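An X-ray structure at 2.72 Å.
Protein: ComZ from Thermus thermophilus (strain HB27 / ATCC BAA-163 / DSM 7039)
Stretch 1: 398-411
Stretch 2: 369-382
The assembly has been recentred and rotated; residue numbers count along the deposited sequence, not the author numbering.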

# COMPACT_ATOMS: atom_id res chain seq x y z
N SER A 398 1.60 12.42 11.14
CA SER A 398 0.62 11.38 10.90
C SER A 398 0.19 10.84 12.25
O SER A 398 0.85 11.06 13.27
CB SER A 398 1.16 10.27 9.97
OG SER A 398 2.13 9.46 10.61
N ALA A 399 -0.94 10.17 12.26
CA ALA A 399 -1.44 9.62 13.51
C ALA A 399 -2.58 8.68 13.18
O ALA A 399 -3.04 8.61 12.04
CB ALA A 399 -1.87 10.72 14.47
N THR A 400 -3.07 7.98 14.20
CA THR A 400 -4.15 7.02 14.03
C THR A 400 -5.15 7.17 15.16
O THR A 400 -4.78 7.46 16.30
CB THR A 400 -3.62 5.59 14.03
OG1 THR A 400 -2.46 5.51 13.20
CG2 THR A 400 -4.66 4.63 13.51
N LEU A 401 -6.42 6.94 14.82
CA LEU A 401 -7.51 6.79 15.76
C LEU A 401 -8.02 5.37 15.58
O LEU A 401 -8.47 5.01 14.48
CB LEU A 401 -8.65 7.76 15.46
CG LEU A 401 -9.78 7.91 16.49
CD1 LEU A 401 -10.68 9.06 16.01
CD2 LEU A 401 -10.61 6.61 16.83
N ALA A 402 -8.02 4.59 16.65
CA ALA A 402 -8.60 3.26 16.58
C ALA A 402 -9.83 3.21 17.45
O ALA A 402 -9.81 3.66 18.60
CB ALA A 402 -7.62 2.20 17.04
N VAL A 403 -10.90 2.65 16.91
CA VAL A 403 -12.06 2.24 17.68
C VAL A 403 -12.12 0.73 17.53
O VAL A 403 -12.37 0.21 16.44
CB VAL A 403 -13.36 2.91 17.22
CG1 VAL A 403 -13.45 4.36 17.69
CG2 VAL A 403 -13.44 2.90 15.71
N LEU A 404 -11.87 0.03 18.62
CA LEU A 404 -11.82 -1.42 18.64
C LEU A 404 -13.00 -2.00 19.42
O LEU A 404 -13.57 -1.34 20.30
CB LEU A 404 -10.51 -1.89 19.27
CG LEU A 404 -9.22 -1.27 18.72
CD1 LEU A 404 -8.06 -2.00 19.36
CD2 LEU A 404 -9.14 -1.33 17.18
N LYS A 405 -13.36 -3.23 19.10
CA LYS A 405 -14.40 -3.88 19.87
C LYS A 405 -13.82 -4.42 21.17
O LYS A 405 -12.67 -4.82 21.26
CB LYS A 405 -15.04 -5.03 19.09
CG LYS A 405 -15.71 -4.61 17.82
CD LYS A 405 -16.45 -5.80 17.22
CE LYS A 405 -17.25 -5.38 16.00
NZ LYS A 405 -17.99 -6.54 15.44
N LEU A 406 -14.65 -4.43 22.20
CA LEU A 406 -14.27 -4.99 23.48
C LEU A 406 -15.49 -5.70 24.03
O LEU A 406 -16.51 -5.05 24.29
CB LEU A 406 -13.77 -3.91 24.43
CG LEU A 406 -13.11 -4.44 25.70
CD1 LEU A 406 -12.19 -5.68 25.42
CD2 LEU A 406 -12.35 -3.31 26.44
N GLY A 407 -15.41 -7.02 24.16
CA GLY A 407 -16.58 -7.81 24.52
C GLY A 407 -17.74 -7.68 23.55
O GLY A 407 -18.91 -7.68 23.96
N GLY A 408 -17.43 -7.57 22.26
CA GLY A 408 -18.43 -7.43 21.22
C GLY A 408 -19.05 -6.05 21.11
O GLY A 408 -19.76 -5.79 20.13
N ASN A 409 -18.72 -5.13 22.02
CA ASN A 409 -19.23 -3.77 22.02
C ASN A 409 -18.18 -2.82 21.47
O ASN A 409 -16.97 -3.04 21.62
CB ASN A 409 -19.60 -3.34 23.44
CG ASN A 409 -20.69 -4.19 24.05
OD1 ASN A 409 -21.71 -4.44 23.41
ND2 ASN A 409 -20.45 -4.70 25.26
N GLY A 410 -18.66 -1.77 20.84
CA GLY A 410 -17.81 -0.71 20.35
C GLY A 410 -17.25 -1.03 19.00
O GLY A 410 -17.66 -1.98 18.31
N GLY A 411 -16.28 -0.21 18.61
CA GLY A 411 -15.50 -0.45 17.41
C GLY A 411 -16.04 0.16 16.14
O GLY A 411 -15.45 -0.05 15.06
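Stretch 2 (369-382) EVFGDVVLEGIDAV

In neighbouring parallel strands, register decides which side chains meet, and their conformations can then be read against those neighbours; this pair from ComZ is a compact example. Residues 374-377 run as an extended strand alongside strand 398-406, in the same direction, with their axes 15° apart and 4.6 Å at closest approach. The bonding is the staggered parallel pattern: Val 374 N donates to Thr 400 O (3.0 Å), Ala 402 N to Val 374 O (2.9 Å), Leu 376 N to Ala 402 O (2.7 Å), Leu 404 N to Leu 376 O (3.0 Å) and Gly 378 N to Leu 404 O (2.7 Å).

This register pairs like faces. Ala 402 and Leu 404 share one with Val 375 and Glu 377; Leu 401 and Val 403 share the other with Val 374 and Leu 376. Ala 402 CB lies 3.4 Å from Val 375 CB, a close fit between a methyl and a branched carbon. With Val 375 at an off-well chi1 of 15° and Leu 404 m,t, the methyls Val 375 CG2 and Leu 404 CD1 reach van der Waals contact at 3.8 Å on the face shared with Ala 402. Glu 377 is m,t with chi3 near 52°; its CG packs 4.0 Å from Leu 404 CB, while its carboxylate oxygens are hydrogen-bonded elsewhere in the structure. On the opposite face Val 403, an m rotamer, places CG1 3.8 Å from Ala 381 CB.

Next to Val 374, Asp 373 (chi1 m) starts sideways, but its end comes nearer, and OD1 accepts a hydrogen bond from Thr 400 OG1 at 2.9 Å; with Thr 400 at chi1 -45° (m), its OG1 is directed to where it can donate to that carboxylate oxygen.

After Glu 377, Gly 378 adopts positive phi and the chain turns. A type I' turn from Leu 406 to Asn 409 brings Gly 410 back against Gly 378, their CA atoms 3.9 Å apart. A CB on Gly 410 would clash with Ile 379 N. Gly 411 N then donates to Ile 379 O at 3.1 Å.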

# COMPACT_ATOMS: atom_id res chain seq x y z
N GLU A 369 -7.14 17.84 16.76
CA GLU A 369 -5.73 17.59 16.67
C GLU A 369 -5.44 16.30 17.35
O GLU A 369 -6.06 15.99 18.34
CB GLU A 369 -4.97 18.69 17.38
CG GLU A 369 -5.69 20.02 17.40
CD GLU A 369 -5.04 21.04 18.31
OE1 GLU A 369 -5.76 21.69 19.07
OE2 GLU A 369 -3.81 21.19 18.26
N VAL A 370 -4.52 15.53 16.81
CA VAL A 370 -4.18 14.25 17.40
C VAL A 370 -2.67 14.19 17.57
O VAL A 370 -1.95 14.38 16.62
CB VAL A 370 -4.64 13.10 16.51
CG1 VAL A 370 -4.36 11.80 17.18
CG2 VAL A 370 -6.12 13.17 16.24
N PHE A 371 -2.19 13.93 18.78
CA PHE A 371 -0.76 13.86 19.05
C PHE A 371 -0.42 12.46 19.47
O PHE A 371 -0.77 12.04 20.54
CB PHE A 371 -0.41 14.80 20.18
CG PHE A 371 -1.12 16.10 20.12
CD1 PHE A 371 -2.47 16.17 20.32
CD2 PHE A 371 -0.43 17.26 19.89
CE1 PHE A 371 -3.13 17.37 20.28
CE2 PHE A 371 -1.07 18.46 19.85
CZ PHE A 371 -2.43 18.51 20.04
N GLY A 372 0.23 11.71 18.58
CA GLY A 372 0.48 10.31 18.77
C GLY A 372 -0.77 9.54 18.38
O GLY A 372 -1.73 10.10 17.85
N ASP A 373 -0.76 8.25 18.68
CA ASP A 373 -1.87 7.39 18.30
C ASP A 373 -2.82 7.13 19.48
O ASP A 373 -2.38 6.88 20.60
CB ASP A 373 -1.31 6.08 17.75
CG ASP A 373 -0.31 6.31 16.60
OD1 ASP A 373 -0.72 6.22 15.42
OD2 ASP A 373 0.88 6.61 16.87
N VAL A 374 -4.10 7.12 19.20
CA VAL A 374 -5.10 6.91 20.22
C VAL A 374 -6.06 5.79 19.90
O VAL A 374 -6.57 5.75 18.83
CB VAL A 374 -5.90 8.20 20.47
CG1 VAL A 374 -5.72 9.18 19.36
CG2 VAL A 374 -7.37 7.94 20.63
N VAL A 375 -6.30 4.89 20.83
CA VAL A 375 -7.24 3.81 20.58
C VAL A 375 -8.23 3.65 21.70
O VAL A 375 -7.86 3.53 22.82
CB VAL A 375 -6.55 2.48 20.29
CG1 VAL A 375 -5.12 2.53 20.70
CG2 VAL A 375 -7.21 1.33 21.00
N LEU A 376 -9.51 3.63 21.33
CA LEU A 376 -10.63 3.48 22.23
C LEU A 376 -11.24 2.14 22.06
O LEU A 376 -11.77 1.87 21.04
CB LEU A 376 -11.67 4.50 21.88
CG LEU A 376 -11.01 5.79 21.50
CD1 LEU A 376 -12.04 6.82 21.13
CD2 LEU A 376 -10.18 6.28 22.64
N GLU A 377 -11.21 1.29 23.06
CA GLU A 377 -11.79 -0.01 22.91
C GLU A 377 -13.14 -0.09 23.58
O GLU A 377 -13.28 0.31 24.69
CB GLU A 377 -10.89 -1.06 23.53
CG GLU A 377 -9.46 -0.98 23.06
CD GLU A 377 -8.58 -2.07 23.63
OE1 GLU A 377 -8.91 -3.26 23.54
OE2 GLU A 377 -7.53 -1.73 24.16
N GLY A 378 -14.12 -0.62 22.88
CA GLY A 378 -15.46 -0.76 23.40
C GLY A 378 -16.17 0.55 23.40
O GLY A 378 -17.02 0.81 24.21
N ILE A 379 -15.86 1.35 22.42
CA ILE A 379 -16.37 2.71 22.31
C ILE A 379 -16.64 2.93 20.84
O ILE A 379 -15.86 2.48 20.00
CB ILE A 379 -15.36 3.75 22.84
CG1 ILE A 379 -15.33 3.76 24.37
CG2 ILE A 379 -15.65 5.13 22.26
CD1 ILE A 379 -14.22 4.64 24.94
N ASP A 380 -17.78 3.51 20.51
CA ASP A 380 -18.00 3.96 19.15
C ASP A 380 -17.61 5.43 19.05
O ASP A 380 -17.50 6.15 20.05
CB ASP A 380 -19.44 3.72 18.73
CG ASP A 380 -19.72 2.22 18.48
OD1 ASP A 380 -20.90 1.80 18.32
OD2 ASP A 380 -18.73 1.47 18.43
N ALA A 381 -17.37 5.88 17.83
CA ALA A 381 -17.06 7.28 17.62
C ALA A 381 -17.93 7.80 16.50
O ALA A 381 -18.09 7.12 15.48
CB ALA A 381 -15.57 7.47 17.30
N VAL A 382 -18.48 9.00 16.67
CA VAL A 382 -19.15 9.69 15.58
C VAL A 382 -18.60 11.11 15.60
O VAL A 382 -18.42 11.70 16.67
CB VAL A 382 -20.71 9.69 15.74
CG1 VAL A 382 -21.25 8.29 16.17
CG2 VAL A 382 -21.22 10.88 16.52